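Local coordinates for protein P47 (Clostridium botulinum, PDB 6EKT), which may form part of a progenitor toxin complex that protects botulinum neurotoxin type A2 in the host gut, and structurally resembles tubular lipid-binding proteins, at residues F156-N159 against K160-N164; V383-W386 against S387-I391; L212-V215 against T216-I220; N39-L42 against K43-I46. One frame throughout, in Å; residues are numbered along the deposited sequence.

Contact 1: F156-N159 against K160-N164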
loop_
_atom_site.group_PDB
_atom_site.type_symbol
_atom_site.label_atom_id
_atom_site.label_comp_id
_atom_site.label_asym_id
_atom_site.label_seq_id
_atom_site.Cartn_x
_atom_site.Cartn_y
_atom_site.Cartn_z
ATOM N N PHE A 156 31.630 -29.977 -5.203
ATOM C CA PHE A 156 30.768 -30.872 -4.437
ATOM C C PHE A 156 30.969 -30.666 -2.939
ATOM O O PHE A 156 29.995 -30.454 -2.190
ATOM C CB PHE A 156 31.052 -32.334 -4.839
ATOM C CG PHE A 156 30.035 -33.310 -4.316
ATOM C CD1 PHE A 156 28.838 -33.521 -5.010
ATOM C CD2 PHE A 156 30.253 -33.994 -3.119
ATOM C CE1 PHE A 156 27.874 -34.402 -4.520
ATOM C CE2 PHE A 156 29.297 -34.880 -2.626
ATOM C CZ PHE A 156 28.113 -35.087 -3.334
ATOM N N TYR A 157 32.234 -30.705 -2.506
ATOM C CA TYR A 157 32.558 -30.489 -1.088
ATOM C C TYR A 157 32.291 -29.069 -0.592
ATOM O O TYR A 157 31.839 -28.875 0.557
ATOM C CB TYR A 157 33.985 -30.950 -0.750
ATOM C CG TYR A 157 34.086 -32.454 -0.731
ATOM C CD1 TYR A 157 33.473 -33.207 0.294
ATOM C CD2 TYR A 157 34.760 -33.143 -1.742
ATOM C CE1 TYR A 157 33.546 -34.604 0.308
ATOM C CE2 TYR A 157 34.840 -34.532 -1.730
ATOM C CZ TYR A 157 34.239 -35.256 -0.706
ATOM O OH TYR A 157 34.328 -36.642 -0.725
ATOM N N PHE A 158 32.552 -28.095 -1.460
ATOM C CA PHE A 158 32.283 -26.705 -1.141
ATOM C C PHE A 158 30.787 -26.485 -0.847
ATOM O O PHE A 158 30.435 -25.843 0.153
ATOM C CB PHE A 158 32.773 -25.759 -2.253
ATOM C CG PHE A 158 32.394 -24.311 -2.029
ATOM C CD1 PHE A 158 33.008 -23.552 -1.022
ATOM C CD2 PHE A 158 31.423 -23.701 -2.828
ATOM C CE1 PHE A 158 32.651 -22.223 -0.810
ATOM C CE2 PHE A 158 31.074 -22.364 -2.627
ATOM C CZ PHE A 158 31.683 -21.625 -1.619
ATOM N N ASN A 159 29.929 -27.029 -1.705
ATOM C CA ASN A 159 28.475 -26.891 -1.542
ATOM C C ASN A 159 27.997 -27.411 -0.213
ATOM O O ASN A 159 27.191 -26.752 0.457
ATOM C CB ASN A 159 27.726 -27.598 -2.671
ATOM C CG ASN A 159 27.890 -26.882 -3.990
ATOM O OD1 ASN A 159 28.348 -25.723 -4.030
ATOM N ND2 ASN A 159 27.557 -27.571 -5.089
ATOM N N LYS A 160 28.489 -28.591 0.157
ATOM C CA LYS A 160 28.151 -29.193 1.435
ATOM C C LYS A 160 28.627 -28.325 2.599
ATOM O O LYS A 160 27.846 -28.047 3.509
ATOM C CB LYS A 160 28.716 -30.612 1.524
ATOM C CG LYS A 160 28.312 -31.363 2.780
ATOM C CD LYS A 160 29.450 -31.382 3.800
ATOM C CE LYS A 160 29.152 -32.328 4.953
ATOM N NZ LYS A 160 29.924 -31.919 6.167
ATOM N N LEU A 161 29.889 -27.900 2.557
ATOM C CA LEU A 161 30.479 -27.138 3.665
ATOM C C LEU A 161 29.946 -25.707 3.763
ATOM O O LEU A 161 29.903 -25.151 4.863
ATOM C CB LEU A 161 32.011 -27.144 3.596
ATOM C CG LEU A 161 32.669 -28.496 3.905
ATOM C CD1 LEU A 161 34.132 -28.495 3.489
ATOM C CD2 LEU A 161 32.545 -28.797 5.398
ATOM N N LEU A 162 29.561 -25.120 2.631
ATOM C CA LEU A 162 28.913 -23.799 2.639
ATOM C C LEU A 162 27.620 -23.822 3.440
ATOM O O LEU A 162 27.371 -22.939 4.251
ATOM C CB LEU A 162 28.646 -23.256 1.225
ATOM C CG LEU A 162 28.004 -21.842 1.213
ATOM C CD1 LEU A 162 28.633 -20.911 0.185
ATOM C CD2 LEU A 162 26.487 -21.892 1.030
ATOM N N ILE A 163 26.797 -24.831 3.194
ATOM C CA ILE A 163 25.526 -24.949 3.893
ATOM C C ILE A 163 25.783 -25.192 5.385
ATOM O O ILE A 163 25.134 -24.573 6.233
ATOM C CB ILE A 163 24.659 -26.046 3.259
ATOM C CG1 ILE A 163 24.331 -25.646 1.819
ATOM C CG2 ILE A 163 23.382 -26.271 4.057
ATOM C CD1 ILE A 163 23.563 -26.692 1.033
ATOM N N ASN A 164 26.743 -26.077 5.686
ATOM C CA ASN A 164 27.135 -26.343 7.068
ATOM C C ASN A 164 27.451 -25.038 7.765
ATOM O O ASN A 164 26.928 -24.776 8.855
ATOM C CB ASN A 164 28.374 -27.235 7.144
ATOM C CG ASN A 164 28.060 -28.713 7.077
ATOM O OD1 ASN A 164 28.830 -29.468 6.502
ATOM N ND2 ASN A 164 26.955 -29.138 7.681
#

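Contact 2: V383-W386 against S387-I391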
loop_
_atom_site.group_PDB
_atom_site.type_symbol
_atom_site.label_atom_id
_atom_site.label_comp_id
_atom_site.label_asym_id
_atom_site.label_seq_id
_atom_site.Cartn_x
_atom_site.Cartn_y
_atom_site.Cartn_z
ATOM N N VAL A 383 -34.931 29.552 -5.890
ATOM C CA VAL A 383 -34.565 28.671 -4.776
ATOM C C VAL A 383 -33.966 27.371 -5.313
ATOM O O VAL A 383 -32.965 26.871 -4.776
ATOM C CB VAL A 383 -35.767 28.402 -3.811
ATOM C CG1 VAL A 383 -35.434 27.316 -2.771
ATOM C CG2 VAL A 383 -36.147 29.676 -3.071
ATOM N N THR A 384 -34.562 26.841 -6.385
ATOM C CA THR A 384 -34.116 25.558 -6.974
ATOM C C THR A 384 -32.717 25.701 -7.573
ATOM O O THR A 384 -31.847 24.868 -7.313
ATOM C CB THR A 384 -35.135 25.055 -8.008
ATOM O OG1 THR A 384 -36.421 24.953 -7.379
ATOM C CG2 THR A 384 -34.721 23.679 -8.568
ATOM N N HIS A 385 -32.500 26.781 -8.322
ATOM C CA HIS A 385 -31.204 27.122 -8.872
ATOM C C HIS A 385 -30.136 27.293 -7.794
ATOM O O HIS A 385 -29.087 26.646 -7.892
ATOM C CB HIS A 385 -31.288 28.389 -9.733
ATOM C CG HIS A 385 -29.988 28.763 -10.372
ATOM N ND1 HIS A 385 -29.398 28.007 -11.361
ATOM C CD2 HIS A 385 -29.156 29.807 -10.150
ATOM C CE1 HIS A 385 -28.258 28.575 -11.725
ATOM N NE2 HIS A 385 -28.094 29.675 -11.011
ATOM N N TRP A 386 -30.396 28.125 -6.776
ATOM C CA TRP A 386 -29.444 28.299 -5.654
ATOM C C TRP A 386 -29.135 26.979 -4.932
ATOM O O TRP A 386 -27.973 26.692 -4.572
ATOM C CB TRP A 386 -29.975 29.330 -4.645
ATOM C CG TRP A 386 -29.402 30.710 -4.787
ATOM C CD1 TRP A 386 -28.578 31.345 -3.891
ATOM C CD2 TRP A 386 -29.627 31.643 -5.850
ATOM N NE1 TRP A 386 -28.264 32.600 -4.346
ATOM C CE2 TRP A 386 -28.889 32.808 -5.545
ATOM C CE3 TRP A 386 -30.363 31.603 -7.046
ATOM C CZ2 TRP A 386 -28.869 33.937 -6.389
ATOM C CZ3 TRP A 386 -30.345 32.737 -7.887
ATOM C CH2 TRP A 386 -29.600 33.880 -7.548
ATOM N N SER A 387 -30.164 26.164 -4.729
ATOM C CA SER A 387 -29.985 24.863 -4.048
ATOM C C SER A 387 -29.057 23.936 -4.847
ATOM O O SER A 387 -28.121 23.321 -4.298
ATOM C CB SER A 387 -31.343 24.174 -3.826
ATOM O OG SER A 387 -32.158 24.922 -2.941
ATOM N N ILE A 388 -29.340 23.807 -6.144
ATOM C CA ILE A 388 -28.526 22.953 -7.015
ATOM C C ILE A 388 -27.079 23.470 -7.069
ATOM O O ILE A 388 -26.129 22.681 -6.866
ATOM C CB ILE A 388 -29.146 22.832 -8.446
ATOM C CG1 ILE A 388 -30.412 21.951 -8.403
ATOM C CG2 ILE A 388 -28.124 22.230 -9.423
ATOM C CD1 ILE A 388 -31.271 22.010 -9.665
ATOM N N LYS A 389 -26.910 24.782 -7.269
ATOM C CA LYS A 389 -25.548 25.375 -7.355
ATOM C C LYS A 389 -24.787 25.219 -6.037
ATOM O O LYS A 389 -23.580 24.891 -6.040
ATOM C CB LYS A 389 -25.592 26.836 -7.783
ATOM C CG LYS A 389 -26.089 27.021 -9.225
ATOM C CD LYS A 389 -25.054 26.625 -10.253
ATOM C CE LYS A 389 -23.837 27.551 -10.233
ATOM N NZ LYS A 389 -22.791 27.109 -11.208
ATOM N N SER A 390 -25.498 25.406 -4.922
ATOM C CA SER A 390 -24.881 25.237 -3.588
ATOM C C SER A 390 -24.304 23.834 -3.413
ATOM O O SER A 390 -23.123 23.676 -3.069
ATOM C CB SER A 390 -25.873 25.551 -2.460
ATOM O OG SER A 390 -25.234 25.416 -1.200
ATOM N N ILE A 391 -25.140 22.826 -3.668
ATOM C CA ILE A 391 -24.750 21.433 -3.515
ATOM C C ILE A 391 -23.599 21.101 -4.468
ATOM O O ILE A 391 -22.568 20.561 -4.028
ATOM C CB ILE A 391 -25.948 20.478 -3.702
ATOM C CG1 ILE A 391 -26.987 20.732 -2.599
ATOM C CG2 ILE A 391 -25.489 19.009 -3.755
ATOM C CD1 ILE A 391 -28.333 20.066 -2.853
#

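Contact 3: L212-V215 against T216-I220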
loop_
_atom_site.group_PDB
_atom_site.type_symbol
_atom_site.label_atom_id
_atom_site.label_comp_id
_atom_site.label_asym_id
_atom_site.label_seq_id
_atom_site.Cartn_x
_atom_site.Cartn_y
_atom_site.Cartn_z
ATOM N N LEU A 212 2.690 -8.044 1.297
ATOM C CA LEU A 212 1.255 -8.043 1.011
ATOM C C LEU A 212 0.525 -8.263 2.323
ATOM O O LEU A 212 0.890 -9.174 3.062
ATOM C CB LEU A 212 0.930 -9.184 0.030
ATOM C CG LEU A 212 1.270 -9.052 -1.459
ATOM C CD1 LEU A 212 2.635 -8.490 -1.780
ATOM C CD2 LEU A 212 1.069 -10.376 -2.187
ATOM N N SER A 213 -0.501 -7.452 2.625
ATOM C CA SER A 213 -1.208 -7.599 3.908
ATOM C C SER A 213 -2.717 -7.614 3.764
ATOM O O SER A 213 -3.273 -6.977 2.855
ATOM C CB SER A 213 -0.819 -6.489 4.918
ATOM O OG SER A 213 -1.387 -5.220 4.586
ATOM N N VAL A 214 -3.368 -8.311 4.700
ATOM C CA VAL A 214 -4.805 -8.148 4.940
ATOM C C VAL A 214 -5.010 -7.647 6.377
ATOM O O VAL A 214 -4.256 -8.022 7.271
ATOM C CB VAL A 214 -5.541 -9.472 4.646
ATOM C CG1 VAL A 214 -6.939 -9.481 5.213
ATOM C CG2 VAL A 214 -5.648 -9.668 3.136
ATOM N N VAL A 215 -6.016 -6.787 6.573
ATOM C CA VAL A 215 -6.303 -6.136 7.857
ATOM C C VAL A 215 -7.469 -6.785 8.652
ATOM O O VAL A 215 -7.896 -6.251 9.683
ATOM C CB VAL A 215 -6.556 -4.614 7.684
ATOM C CG1 VAL A 215 -5.315 -3.891 7.147
ATOM C CG2 VAL A 215 -7.774 -4.347 6.793
ATOM N N THR A 216 -7.964 -7.918 8.162
ATOM C CA THR A 216 -8.933 -8.775 8.882
ATOM C C THR A 216 -8.443 -10.219 8.870
ATOM O O THR A 216 -7.440 -10.537 8.226
ATOM C CB THR A 216 -10.340 -8.750 8.237
ATOM O OG1 THR A 216 -10.310 -9.477 6.996
ATOM C CG2 THR A 216 -10.815 -7.336 7.977
ATOM N N ASN A 217 -9.169 -11.113 9.544
ATOM C CA ASN A 217 -8.795 -12.528 9.583
ATOM C C ASN A 217 -9.428 -13.388 8.488
ATOM O O ASN A 217 -9.508 -14.628 8.610
ATOM C CB ASN A 217 -9.060 -13.119 10.969
ATOM C CG ASN A 217 -8.031 -12.683 11.995
ATOM O OD1 ASN A 217 -8.384 -12.144 13.040
ATOM N ND2 ASN A 217 -6.753 -12.909 11.699
ATOM N N ARG A 218 -9.833 -12.750 7.395
ATOM C CA ARG A 218 -10.393 -13.496 6.273
ATOM C C ARG A 218 -9.391 -14.517 5.711
ATOM O O ARG A 218 -8.184 -14.366 5.874
ATOM C CB ARG A 218 -10.941 -12.546 5.196
ATOM C CG ARG A 218 -9.934 -11.646 4.488
ATOM C CD ARG A 218 -10.715 -10.775 3.515
ATOM N NE ARG A 218 -9.960 -9.675 2.907
ATOM C CZ ARG A 218 -9.325 -9.736 1.748
ATOM N NH1 ARG A 218 -8.700 -8.654 1.290
ATOM N NH2 ARG A 218 -9.296 -10.870 1.048
ATOM N N ASP A 219 -9.914 -15.558 5.074
ATOM C CA ASP A 219 -9.117 -16.599 4.437
ATOM C C ASP A 219 -8.184 -16.011 3.367
ATOM O O ASP A 219 -8.650 -15.372 2.432
ATOM C CB ASP A 219 -10.087 -17.633 3.832
ATOM C CG ASP A 219 -9.397 -18.870 3.294
ATOM O OD1 ASP A 219 -8.231 -19.136 3.624
ATOM O OD2 ASP A 219 -10.056 -19.604 2.527
ATOM N N ILE A 220 -6.877 -16.214 3.532
ATOM C CA ILE A 220 -5.876 -15.756 2.552
ATOM C C ILE A 220 -5.312 -16.936 1.729
ATOM O O ILE A 220 -4.598 -16.727 0.742
ATOM C CB ILE A 220 -4.723 -14.931 3.199
ATOM C CG1 ILE A 220 -3.875 -15.792 4.141
ATOM C CG2 ILE A 220 -5.254 -13.683 3.901
ATOM C CD1 ILE A 220 -2.476 -15.263 4.381
#

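Contact 4: N39-L42 against K43-I46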
loop_
_atom_site.group_PDB
_atom_site.type_symbol
_atom_site.label_atom_id
_atom_site.label_comp_id
_atom_site.label_asym_id
_atom_site.label_seq_id
_atom_site.Cartn_x
_atom_site.Cartn_y
_atom_site.Cartn_z
ATOM N N ASN A 39 19.977 -2.961 -0.586
ATOM C CA ASN A 39 21.356 -3.359 -0.842
ATOM C C ASN A 39 22.359 -2.435 -0.179
ATOM O O ASN A 39 23.402 -2.893 0.313
ATOM C CB ASN A 39 21.616 -3.477 -2.344
ATOM C CG ASN A 39 21.341 -4.881 -2.870
ATOM O OD1 ASN A 39 21.293 -5.841 -2.100
ATOM N ND2 ASN A 39 21.189 -5.008 -4.179
ATOM N N LYS A 40 22.017 -1.149 -0.136
ATOM C CA LYS A 40 22.831 -0.134 0.541
ATOM C C LYS A 40 22.990 -0.466 2.016
ATOM O O LYS A 40 24.108 -0.472 2.535
ATOM C CB LYS A 40 22.229 1.263 0.363
ATOM C CG LYS A 40 22.748 1.998 -0.867
ATOM C CD LYS A 40 22.225 3.430 -0.977
ATOM C CE LYS A 40 22.212 3.856 -2.444
ATOM N NZ LYS A 40 22.007 5.323 -2.631
ATOM N N HIS A 41 21.874 -0.775 2.670
ATOM C CA HIS A 41 21.875 -1.120 4.083
ATOM C C HIS A 41 22.444 -2.512 4.376
ATOM O O HIS A 41 23.120 -2.706 5.396
ATOM C CB HIS A 41 20.477 -0.981 4.651
ATOM C CG HIS A 41 19.932 0.412 4.568
ATOM N ND1 HIS A 41 18.773 0.717 3.883
ATOM C CD2 HIS A 41 20.384 1.581 5.085
ATOM C CE1 HIS A 41 18.531 2.013 3.986
ATOM N NE2 HIS A 41 19.493 2.560 4.709
ATOM N N LEU A 42 22.171 -3.475 3.493
ATOM C CA LEU A 42 22.746 -4.818 3.631
ATOM C C LEU A 42 24.282 -4.810 3.546
ATOM O O LEU A 42 24.948 -5.452 4.371
ATOM C CB LEU A 42 22.142 -5.783 2.602
ATOM C CG LEU A 42 22.561 -7.255 2.630
ATOM C CD1 LEU A 42 22.367 -7.917 3.986
ATOM C CD2 LEU A 42 21.779 -7.997 1.554
ATOM N N LYS A 43 24.817 -4.081 2.561
ATOM C CA LYS A 43 26.263 -3.848 2.415
ATOM C C LYS A 43 26.902 -3.230 3.668
ATOM O O LYS A 43 27.966 -3.689 4.097
ATOM C CB LYS A 43 26.570 -2.975 1.188
ATOM C CG LYS A 43 28.056 -2.915 0.799
ATOM C CD LYS A 43 28.461 -1.629 0.071
ATOM C CE LYS A 43 27.860 -1.477 -1.327
ATOM N NZ LYS A 43 28.187 -2.561 -2.308
ATOM N N GLU A 44 26.268 -2.197 4.230
ATOM C CA GLU A 44 26.710 -1.584 5.496
ATOM C C GLU A 44 26.716 -2.633 6.609
ATOM O O GLU A 44 27.679 -2.721 7.362
ATOM C CB GLU A 44 25.823 -0.382 5.890
ATOM C CG GLU A 44 26.029 0.874 5.042
ATOM C CD GLU A 44 24.910 1.915 5.132
ATOM O OE1 GLU A 44 23.745 1.605 5.507
ATOM O OE2 GLU A 44 25.192 3.077 4.781
ATOM N N TYR A 45 25.664 -3.452 6.671
ATOM C CA TYR A 45 25.534 -4.482 7.700
ATOM C C TYR A 45 26.648 -5.519 7.627
ATOM O O TYR A 45 27.209 -5.872 8.661
ATOM C CB TYR A 45 24.183 -5.196 7.615
ATOM C CG TYR A 45 23.925 -6.178 8.740
ATOM C CD1 TYR A 45 23.298 -5.766 9.923
ATOM C CD2 TYR A 45 24.304 -7.530 8.628
ATOM C CE1 TYR A 45 23.051 -6.668 10.957
ATOM C CE2 TYR A 45 24.065 -8.429 9.661
ATOM C CZ TYR A 45 23.435 -7.990 10.818
ATOM O OH TYR A 45 23.196 -8.876 11.838
ATOM N N ILE A 46 26.927 -6.027 6.421
ATOM C CA ILE A 46 28.014 -7.000 6.202
ATOM C C ILE A 46 29.411 -6.421 6.523
ATOM O O ILE A 46 30.202 -7.060 7.239
ATOM C CB ILE A 46 27.944 -7.664 4.793
ATOM C CG1 ILE A 46 26.633 -8.463 4.622
ATOM C CG2 ILE A 46 29.143 -8.579 4.522
ATOM C CD1 ILE A 46 26.397 -9.589 5.621
#

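Contact 1: F156-N159 against K160-N164
Phe158 and Leu162, one helical turn apart, both hold CG anti to the backbone N (chi1 174° and -178°), and their side chains slant across each other. The methyl CD1 of Leu162 reaches the far end of the ring, 3.6 Å from Phe158 CZ, while Leu162 CB lies over one ring face. The backbone ties the same pair: Leu162 N donates to Phe158 O at 2.7 Å. Leu161 N bonds Tyr157 O at 3.0 Å, and Leu161 CG lies 3.5 Å from the same Tyr157 O. The flanking bonds are weak, with Lys160 N 3.4 Å from Phe156 O and Ile163 N 3.4 Å from Asn159 O. Lys160 bends at its second torsion, and its NZ donates to Asn164 OD1 at 2.7 Å in the carbonyl plane; Gln62 OE1 also bonds this NZ. Asn159 OD1 is bonded instead to Ser144 OG. Phe158, Leu161 and Leu162 are the buried residues here, resting on Phe93, Ile64 and Met66 of strands 91-94 and 62-68. This is an amphipathic helix laid on an antiparallel sheet, consistent with the TULIP-like fold of the protein.

Contact 2: V383-W386 against S387-I391
Val383 and Ser387 meet at a carbonyl gripped twice. Ser387 N and Ser387 OG both donate to Val383 O, at 2.9 Å and 2.8 Å, and approach from opposite faces of its plane; the hydroxyl sits well above that plane. The Ser387 torsion that sets OG beside the backbone N (chi1 -65°) is what turns the hydroxyl back along the helix, so a buried polar side chain is satisfied by the preceding turn. Next to it, Thr384 and Ile388 run alongside each other, with Thr384 CG2 4.0 Å from Ile388 CD1. Ile388 CG1 comes to 3.4 Å from Thr384 O, which accepts the backbone bond of Ile388 N. The hydroxyl of Thr384 is bonded to Ser334 and to Leu380 O.

The exposed side is looser in its side chains, though the backbone stays regular there, Ser390 N bonding Trp386 O at 2.8 Å. The aliphatic part of Lys389 lies over one face of the His385 imidazole in a CH-pi contact, Lys389 CG being 3.9 Å from the ring centroid and 21° off its normal. The two side chains point the same way, but the lysine chain folds at its second and third torsions, and Lys389 NZ stays 5.9 Å from His385 NE2. Trp386 CE3 meets the imidazole edge in its plane.

Helix 374-394 is wrapped by a curled antiparallel sheet: Val383 and Ser387 meet strands 297-311 and 315-326, Thr384 and Ile388 face strands 329-347 and 352-368, and Ile391 touches 297-311, 315-326 and 329-347.

Contact 3: L212-V215 against T216-I220
One face of the Arg218 guanidinium is covered by Val214, whose CG2 methyl stands 3.7 Å above the plane, set toward the rim and nearest Arg218 NH1. NH1 of the same group forms a salt bridge with Asp28 and a hydrogen bond with Gly26 O, on the chain just before strand 29-34. The side chains of Val214 and Arg218 meet at about a right angle, and the arginine runs extended from CG to NE. Val214 CG2 lies at the guanidinium, while Val214 CG1 is 3.8 Å from Arg218 CG. This valine ends strand 208-214, an inner strand of an antiparallel sheet, and the chain leaves it here through an ST turn in which Thr216 OG1 accepts a weak bond from Arg218 N at 3.3 Å, 161° at the hydrogen. The threonine torsion of 72° places OG1 between the backbone N and the carbonyl carbon, from where it meets Arg218 N. Thr216 O comes within 3.2 Å of Val214 CG1, and Thr216 N is buried without a partner. Gln193 NE2, at the start of the adjoining strand 193-199, bonds both Thr216 O and Arg218 O. Farther along the loop, Ile220 CG2 returns to within 4.1 Å of Val214 CG2.

Contact 4: N39-L42 against K43-I46
Four successive i to i+4 backbone bonds join Asn39-Leu42 to Lys43-Ile46, the longest from Glu44 N to Lys40 O at 3.2 Å. Among the side chains, His41 and Glu44 run alongside each other and point the same way. Glu44 CG sits beside its own backbone N (chi1 -73°) and the chain then extends, which brings Glu44 OE1 to 3.4 Å from His41 CD2. The ring and carboxylate planes are 52° apart, and OE1 comes obliquely to the ring. Glu44 OE1 remains 4.4 Å from His41 NE2, so the carboxylate touches a ring carbon and makes no salt bridge; its charge could still favour a protonated imidazole. Along the inner side, Leu42 CD1 lies 4.3 Å from Ile46 CG1, a loose apolar contact. Two polar side chains are held by partners outside the helix, Asn39 OD1 accepting from Ile73 N and Tyr45 OH being bonded to Ser174 N, while His41 touches Tyr175, Asn414 and Leu416. Buried Leu42 and Ile46 against exposed Lys40, Lys43 and Glu44 make this a regular amphipathic alpha-helix, one that borders strand 72-74 with its asparagine and leucine and reaches the chain near Ser174 with its tyrosine.

In the fold
From the N terminus the order is contact 4, contact 1, contact 3, contact 2. Each lies within one continuous run of residues, so none closes a long loop, and the four follow in series without nesting or crossing. Contact 4, on helix 35-49, directly follows strand 29-34, which pairs with the strand ending in contact 3, and borders strand 72-74 of another sheet. Contacts 1 and 2 lie on helices packed on two further, separate antiparallel sheets. Contact 3, nearer the middle, lies at the end of an inner strand. Contact 2 has its centre about 79 Å from that of contact 1, on the opposite side of the chain's centre, reflecting the elongated shape.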